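Local coordinates for protein aldose 1-epimerase (Escherichia coli, PDB 3NRE) that probably interconverts the alpha and beta anomers of aldose sugars, at residues A[114-119]-A[135-140]; A[139-144]-A[271-276]. All coordinates share one frame; numbering follows the deposited sequence. Where two conformers were deposited one is given.

Interaction 1 (A[114-119]-A[135-140]); sequences HYRVSQ and TNQGAE
Thr135 pairs with Arg116 through two backbone hydrogen bonds: Thr135 N gives to Arg116 O at 2.9 Å, and Arg116 N to Thr135 O at 3.2 Å. Its hydroxyl bonds to Ser279 and also shares a water with Arg116 O. Next comes Asn136, the non-hydrogen-bonded partner of Tyr115. Its chi1 (-174°) sets CG anti to the backbone N, and from there Asn136 OD1 accepts from Gly138 N at 2.9 Å, an Asx turn, while Asn136 ND2 gives to Glu140 O and to Leu274 O. A second water joins Asn136 OD1 to His114 N. An alanine at Asn136 would probably leave Gly138 N, Glu140 O and Leu274 O without their side-chain partner, deprive the water of one of its holds and let the turn loosen. Gln137 N then hydrogen-bonds His114 O at 2.9 Å. The Gln137 side chain lies against the backbone of Tyr115 and Arg116, Gln137 CD being 3.7 Å from Arg116 CB. Gly138 closes the contact against His114 CB, 4.0 Å from Gly138 CA. This open end of the antiparallel hairpin 114-123/127-136 therefore relies on main-chain bonds, one asparagine amide and water, with little apolar contact.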
ATOM      1  N   HIS A 114       9.559  14.126  10.378  1.00 27.57           N
ATOM      2  CA  HIS A 114       8.892  14.025  11.671  1.00 29.10           C
ATOM      3  C   HIS A 114       7.406  14.274  11.409  1.00 29.55           C
ATOM      4  O   HIS A 114       7.043  15.225  10.703  1.00 32.40           O
ATOM      5  CB  HIS A 114       9.418  15.074  12.671  1.00 31.37           C
ATOM      6  CG  HIS A 114      10.829  14.838  13.109  1.00 34.68           C
ATOM      7  ND1 HIS A 114      11.403  15.535  14.154  1.00 39.55           N
ATOM      8  CD2 HIS A 114      11.778  13.985  12.657  1.00 38.19           C
ATOM      9  CE1 HIS A 114      12.649  15.126  14.313  1.00 43.48           C
ATOM     10  NE2 HIS A 114      12.900  14.184  13.421  1.00 38.39           N
ATOM     11  N   TYR A 115       6.540  13.456  12.009  1.00 28.94           N
ATOM     12  CA  TYR A 115       5.119  13.547  11.707  1.00 30.57           C
ATOM     13  C   TYR A 115       4.299  12.720  12.689  1.00 28.93           C
ATOM     14  O   TYR A 115       4.848  11.933  13.490  1.00 28.85           O
ATOM     15  CB  TYR A 115       4.801  13.073  10.270  1.00 29.16           C
ATOM     16  CG  TYR A 115       5.294  11.668  10.045  1.00 25.65           C
ATOM     17  CD1 TYR A 115       4.496  10.576  10.394  1.00 26.28           C
ATOM     18  CD2 TYR A 115       6.581  11.414   9.559  1.00 26.83           C
ATOM     19  CE1 TYR A 115       4.948   9.291  10.224  1.00 25.86           C
ATOM     20  CE2 TYR A 115       7.038  10.143   9.403  1.00 24.30           C
ATOM     21  CZ  TYR A 115       6.219   9.085   9.723  1.00 24.59           C
ATOM     22  OH  TYR A 115       6.635   7.779   9.625  1.00 23.04           O
ATOM     23  N   ARG A 116       2.994  12.999  12.665  1.00 29.41           N
ATOM     24  CA  ARG A 116       1.974  12.183  13.332  0.70 26.56           C
ATOM     25  C   ARG A 116       1.030  11.663  12.247  1.00 29.48           C
ATOM     26  O   ARG A 116       0.670  12.380  11.318  1.00 29.46           O
ATOM     27  CB  ARG A 116       1.217  13.025  14.366  0.70 32.56           C
ATOM     28  CG  ARG A 116       0.046  12.375  15.091  0.70 33.28           C
ATOM     29  CD  ARG A 116      -0.604  13.385  16.099  0.70 35.54           C
ATOM     30  NE  ARG A 116      -1.768  12.822  16.798  0.70 39.02           N
ATOM     31  CZ  ARG A 116      -1.787  12.363  18.056  0.70 42.32           C
ATOM     32  NH1 ARG A 116      -0.695  12.367  18.816  0.70 43.09           N
ATOM     33  NH2 ARG A 116      -2.929  11.911  18.580  0.70 40.64           N
ATOM     34  N   VAL A 117       0.649  10.401  12.343  1.00 26.15           N
ATOM     35  CA  VAL A 117      -0.299   9.850  11.383  1.00 27.47           C
ATOM     36  C   VAL A 117      -1.387   9.109  12.126  1.00 25.39           C
ATOM     37  O   VAL A 117      -1.075   8.449  13.100  1.00 26.82           O
ATOM     38  CB  VAL A 117       0.397   8.982  10.332  1.00 24.35           C
ATOM     39  CG1 VAL A 117       1.326   7.888  10.989  1.00 22.33           C
ATOM     40  CG2 VAL A 117      -0.601   8.322   9.362  1.00 25.16           C
ATOM     41  N   SER A 118      -2.625   9.219  11.633  1.00 23.17           N
ATOM     42  CA  SER A 118      -3.735   8.430  12.068  1.00 23.54           C
ATOM     43  C   SER A 118      -4.168   7.490  10.947  1.00 27.33           C
ATOM     44  O   SER A 118      -4.112   7.808   9.763  1.00 27.51           O
ATOM     45  CB  SER A 118      -4.896   9.319  12.569  1.00 30.35           C
ATOM     46  OG  SER A 118      -5.451  10.031  11.494  1.00 31.56           O
ATOM     47  N   GLN A 119      -4.598   6.286  11.336  1.00 22.14           N
ATOM     48  CA  GLN A 119      -5.175   5.337  10.406  1.00 24.10           C
ATOM     49  C   GLN A 119      -6.504   4.874  10.999  1.00 24.34           C
ATOM     50  O   GLN A 119      -6.485   4.253  12.070  1.00 24.64           O
ATOM     51  CB  GLN A 119      -4.254   4.140  10.182  1.00 21.72           C
ATOM     52  CG  GLN A 119      -4.633   3.366   8.937  1.00 22.25           C
ATOM     53  CD  GLN A 119      -3.716   2.213   8.627  1.00 21.78           C
ATOM     54  OE1 GLN A 119      -3.805   1.630   7.541  1.00 22.26           O
ATOM     55  NE2 GLN A 119      -2.876   1.834   9.580  1.00 23.90           N
ATOM     56  N   THR A 135       0.289  14.491   9.360  1.00 28.47           N
ATOM     57  CA  THR A 135       0.581  15.890   9.667  1.00 31.71           C
ATOM     58  C   THR A 135       2.083  16.073   9.807  1.00 31.57           C
ATOM     59  O   THR A 135       2.722  15.371  10.589  1.00 32.32           O
ATOM     60  CB  THR A 135      -0.059  16.286  11.017  1.00 37.64           C
ATOM     61  OG1 THR A 135      -1.471  16.016  10.980  1.00 37.61           O
ATOM     62  CG2 THR A 135       0.187  17.771  11.349  1.00 40.43           C
ATOM     63  N   ASN A 136       2.646  17.050   9.089  1.00 33.64           N
ATOM     64  CA  ASN A 136       4.072  17.369   9.214  1.00 34.95           C
ATOM     65  C   ASN A 136       4.314  18.024  10.595  1.00 36.79           C
ATOM     66  O   ASN A 136       3.689  19.038  10.943  1.00 39.34           O
ATOM     67  CB  ASN A 136       4.540  18.283   8.069  1.00 34.61           C
ATOM     68  CG  ASN A 136       6.065  18.516   8.072  1.00 30.16           C
ATOM     69  OD1 ASN A 136       6.780  17.925   8.883  1.00 38.35           O
ATOM     70  ND2 ASN A 136       6.543  19.385   7.209  1.00 33.22           N
ATOM     71  N   GLN A 137       5.221  17.425  11.362  1.00 35.84           N
ATOM     72  CA  GLN A 137       5.627  17.920  12.680  1.00 37.52           C
ATOM     73  C   GLN A 137       7.109  18.349  12.722  1.00 41.10           C
ATOM     74  O   GLN A 137       7.662  18.559  13.813  1.00 41.79           O
ATOM     75  CB  GLN A 137       5.382  16.839  13.727  1.00 37.43           C
ATOM     76  CG  GLN A 137       3.912  16.587  14.006  1.00 40.43           C
ATOM     77  CD  GLN A 137       3.659  15.690  15.243  1.00 44.25           C
ATOM     78  OE1 GLN A 137       4.349  14.679  15.467  1.00 48.27           O
ATOM     79  NE2 GLN A 137       2.658  16.060  16.035  1.00 50.77           N
ATOM     80  N   GLY A 138       7.751  18.446  11.553  1.00 36.92           N
ATOM     81  CA  GLY A 138       9.141  18.870  11.478  1.00 38.26           C
ATOM     82  C   GLY A 138       9.257  20.382  11.425  1.00 41.29           C
ATOM     83  O   GLY A 138       8.253  21.095  11.566  1.00 46.33           O
ATOM     84  N   ALA A 139      10.485  20.863  11.210  1.00 42.60           N
ATOM     85  CA  ALA A 139      10.785  22.309  11.203  1.00 46.53           C
ATOM     86  C   ALA A 139      10.740  22.901   9.781  1.00 46.78           C
ATOM     87  O   ALA A 139      10.765  24.127   9.619  1.00 48.57           O
ATOM     88  CB  ALA A 139      12.136  22.565  11.861  1.00 46.23           C
ATOM     89  N   GLU A 140      10.638  22.042   8.764  1.00 41.26           N
ATOM     90  CA  GLU A 140      10.610  22.451   7.353  1.00 39.73           C
ATOM     91  C   GLU A 140       9.542  21.741   6.521  1.00 39.94           C
ATOM     92  O   GLU A 140       9.203  20.572   6.776  1.00 37.10           O
ATOM     93  CB  GLU A 140      11.975  22.136   6.702  1.00 44.43           C
ATOM     94  CG  GLU A 140      13.190  22.700   7.431  1.00 48.01           C
ATOM     95  CD  GLU A 140      13.278  24.226   7.355  1.00 67.78           C
ATOM     96  OE1 GLU A 140      12.474  24.861   6.621  1.00 69.35           O
ATOM     97  OE2 GLU A 140      14.164  24.793   8.037  1.00 71.11           O
TER
HETATM   98  O   HOH W   1       9.367  16.585   8.845  1.00 31.31           O
HETATM   99  O   HOH W   2      -2.390  13.448  11.322  1.00 39.53           O

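Interaction 2 (A[139-144]-A[271-276]); sequences AETLPF and LIALAP
Leu274 CD1 lies over one face of the Phe144 ring, 3.8 Å from its centroid and 22° off the normal, a CH-pi contact displaced toward the rim. Chi1 (-77°) sets Phe144 CG beside the backbone N, 3.6 Å from Leu274 CD1, and the two side chains cross at about a right angle. Beside this apolar pair, antiparallel backbone bonds pair the strands, one of them weak. Leu274 N gives to Leu142 O at 3.1 Å and is nearly straight, with 175° at the hydrogen, whereas the return bond from Leu142 N to Leu274 O is the weak one. Leu274 O has further company: Asn136 ND2 donates to it, and Thr141 CA makes a CA-H...O contact with it at 3.3 Å. At the other end Phe144 N hydrogen-bonds Ile272 O at 2.8 Å, and Ile272 N returns a bond to Phe144 O at 2.9 Å. Pro143, which has no N-H to give, sits at the non-hydrogen-bonded position opposite Ala273; its carbonyl accepts from Tyr113 OH. There Pro143 CB meets Leu271 CB at 3.7 Å, while Leu271 CD2 approaches Phe144 O. Beyond the strands, Thr141 OG1 touches Ala275 CA at 3.4 Å, and Ala275 N hydrogen-bonds Glu278 OE1. The short strand 272-274 thus pairs with the start of strand 142-153. Trp65 of strand 62-65 packs on Thr141, Pro143 and Ala273, the ring of Tyr113 meets that of Phe144 edge-to-face, and Thr280 of strand 279-290 touches Ile272 and Leu274.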
ATOM      1  N   ALA A 139      10.485  20.863  11.210  1.00 42.60           N
ATOM      2  CA  ALA A 139      10.785  22.309  11.203  1.00 46.53           C
ATOM      3  C   ALA A 139      10.740  22.901   9.781  1.00 46.78           C
ATOM      4  O   ALA A 139      10.765  24.127   9.619  1.00 48.57           O
ATOM      5  CB  ALA A 139      12.136  22.565  11.861  1.00 46.23           C
ATOM      6  N   GLU A 140      10.638  22.042   8.764  1.00 41.26           N
ATOM      7  CA  GLU A 140      10.610  22.451   7.353  1.00 39.73           C
ATOM      8  C   GLU A 140       9.542  21.741   6.521  1.00 39.94           C
ATOM      9  O   GLU A 140       9.203  20.572   6.776  1.00 37.10           O
ATOM     10  CB  GLU A 140      11.975  22.136   6.702  1.00 44.43           C
ATOM     11  CG  GLU A 140      13.190  22.700   7.431  1.00 48.01           C
ATOM     12  CD  GLU A 140      13.278  24.226   7.355  1.00 67.78           C
ATOM     13  OE1 GLU A 140      12.474  24.861   6.621  1.00 69.35           O
ATOM     14  OE2 GLU A 140      14.164  24.793   8.037  1.00 71.11           O
ATOM     15  N   THR A 141       9.062  22.432   5.491  1.00 38.31           N
ATOM     16  CA  THR A 141       8.161  21.835   4.501  1.00 37.41           C
ATOM     17  C   THR A 141       8.840  20.667   3.759  1.00 37.08           C
ATOM     18  O   THR A 141       9.972  20.835   3.327  1.00 36.14           O
ATOM     19  CB  THR A 141       7.808  22.888   3.459  1.00 38.19           C
ATOM     20  OG1 THR A 141       7.173  23.974   4.119  1.00 44.30           O
ATOM     21  CG2 THR A 141       6.888  22.313   2.366  1.00 39.08           C
ATOM     22  N   LEU A 142       8.154  19.507   3.658  1.00 33.94           N
ATOM     23  CA  LEU A 142       8.639  18.316   2.907  1.00 31.92           C
ATOM     24  C   LEU A 142       7.516  17.734   2.076  1.00 31.31           C
ATOM     25  O   LEU A 142       6.342  18.047   2.326  1.00 32.72           O
ATOM     26  CB  LEU A 142       9.188  17.264   3.852  1.00 28.46           C
ATOM     27  CG  LEU A 142      10.531  17.561   4.528  1.00 30.96           C
ATOM     28  CD1 LEU A 142      10.867  16.545   5.612  1.00 32.18           C
ATOM     29  CD2 LEU A 142      11.665  17.587   3.503  1.00 31.86           C
ATOM     30  N   PRO A 143       7.844  16.938   1.050  1.00 28.46           N
ATOM     31  CA  PRO A 143       6.814  16.361   0.191  1.00 30.24           C
ATOM     32  C   PRO A 143       6.357  14.984   0.690  1.00 28.01           C
ATOM     33  O   PRO A 143       7.189  14.105   0.976  1.00 28.05           O
ATOM     34  CB  PRO A 143       7.519  16.301  -1.181  1.00 31.15           C
ATOM     35  CG  PRO A 143       8.915  15.950  -0.841  1.00 30.39           C
ATOM     36  CD  PRO A 143       9.183  16.775   0.445  1.00 27.57           C
ATOM     37  N   PHE A 144       5.036  14.840   0.830  1.00 25.87           N
ATOM     38  CA  PHE A 144       4.409  13.699   1.447  1.00 25.92           C
ATOM     39  C   PHE A 144       3.548  12.899   0.487  1.00 27.55           C
ATOM     40  O   PHE A 144       2.967  13.399  -0.485  1.00 28.26           O
ATOM     41  CB  PHE A 144       3.529  14.124   2.636  1.00 29.36           C
ATOM     42  CG  PHE A 144       4.298  14.471   3.922  1.00 26.06           C
ATOM     43  CD1 PHE A 144       4.959  15.667   4.040  1.00 28.98           C
ATOM     44  CD2 PHE A 144       4.244  13.653   5.048  1.00 27.64           C
ATOM     45  CE1 PHE A 144       5.638  15.989   5.190  1.00 24.53           C
ATOM     46  CE2 PHE A 144       4.926  14.003   6.238  1.00 26.48           C
ATOM     47  CZ  PHE A 144       5.576  15.176   6.308  1.00 29.61           C
ATOM     48  N   LEU A 271       3.626  14.070  -5.240  1.00 30.12           N
ATOM     49  CA  LEU A 271       3.810  14.304  -3.794  1.00 28.50           C
ATOM     50  C   LEU A 271       3.166  15.641  -3.423  1.00 30.00           C
ATOM     51  O   LEU A 271       3.060  16.555  -4.261  1.00 33.74           O
ATOM     52  CB  LEU A 271       5.295  14.308  -3.343  1.00 29.02           C
ATOM     53  CG  LEU A 271       6.032  12.981  -3.344  1.00 25.02           C
ATOM     54  CD1 LEU A 271       7.596  13.235  -3.307  1.00 25.97           C
ATOM     55  CD2 LEU A 271       5.601  12.053  -2.239  1.00 23.57           C
ATOM     56  N   ILE A 272       2.750  15.733  -2.158  1.00 31.73           N
ATOM     57  CA  ILE A 272       2.038  16.904  -1.618  1.00 33.75           C
ATOM     58  C   ILE A 272       2.898  17.627  -0.606  1.00 32.48           C
ATOM     59  O   ILE A 272       3.317  17.056   0.392  1.00 33.33           O
ATOM     60  CB  ILE A 272       0.688  16.526  -0.964  1.00 35.71           C
ATOM     61  CG1 ILE A 272      -0.251  15.927  -2.015  1.00 42.68           C
ATOM     62  CG2 ILE A 272       0.027  17.756  -0.357  1.00 34.69           C
ATOM     63  CD1 ILE A 272      -1.439  15.191  -1.416  1.00 50.58           C
ATOM     64  N   ALA A 273       3.217  18.879  -0.907  1.00 33.99           N
ATOM     65  CA  ALA A 273       4.076  19.700  -0.024  1.00 36.74           C
ATOM     66  C   ALA A 273       3.303  20.110   1.211  1.00 37.70           C
ATOM     67  O   ALA A 273       2.274  20.788   1.105  1.00 44.03           O
ATOM     68  CB  ALA A 273       4.577  20.959  -0.759  1.00 37.37           C
ATOM     69  N   LEU A 274       3.791  19.722   2.379  1.00 36.41           N
ATOM     70  CA  LEU A 274       3.129  20.008   3.636  1.00 35.76           C
ATOM     71  C   LEU A 274       4.028  20.888   4.463  1.00 37.30           C
ATOM     72  O   LEU A 274       5.132  20.471   4.812  1.00 35.05           O
ATOM     73  CB  LEU A 274       2.844  18.715   4.437  1.00 33.16           C
ATOM     74  CG  LEU A 274       1.791  17.747   3.906  1.00 31.36           C
ATOM     75  CD1 LEU A 274       1.540  16.543   4.922  1.00 26.80           C
ATOM     76  CD2 LEU A 274       0.484  18.490   3.517  1.00 35.78           C
ATOM     77  N   ALA A 275       3.575  22.111   4.773  1.00 41.48           N
ATOM     78  CA  ALA A 275       4.324  22.976   5.688  1.00 39.84           C
ATOM     79  C   ALA A 275       4.179  22.391   7.085  1.00 42.06           C
ATOM     80  O   ALA A 275       3.268  21.578   7.341  1.00 41.47           O
ATOM     81  CB  ALA A 275       3.809  24.445   5.629  1.00 46.22           C
ATOM     82  N   PRO A 276       5.072  22.760   8.015  1.00 43.88           N
ATOM     83  CA  PRO A 276       4.827  22.331   9.397  1.00 46.16           C
ATOM     84  C   PRO A 276       3.405  22.647   9.898  1.00 46.46           C
ATOM     85  O   PRO A 276       2.913  23.778   9.724  1.00 50.77           O
ATOM     86  CB  PRO A 276       5.852  23.143  10.193  1.00 47.04           C
ATOM     87  CG  PRO A 276       6.927  23.371   9.258  1.00 48.90           C
ATOM     88  CD  PRO A 276       6.248  23.636   7.932  1.00 47.89           C
TER

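Overall arrangement
Both contacts are partly buried; their centres lie about 19 and 20 Å from the chain centre and 9 Å from each other. Interaction 1 belongs to a hairpin of one antiparallel sheet; interaction 2 joins strands of a second sheet that are distant in sequence. Ala139 and Glu140, common to both, carry the chain from one sheet to the other. Asn136 CB packs on Phe144 CZ, and Gly138 O approaches Pro276 CB, so the two contacts also touch directly. Chemistry differs accordingly: interaction 1 buries 294 Å² and uses polar side chains and water, whereas interaction 2 buries 504 Å² and adds leucine, proline and phenylalanine packing to its backbone bonds.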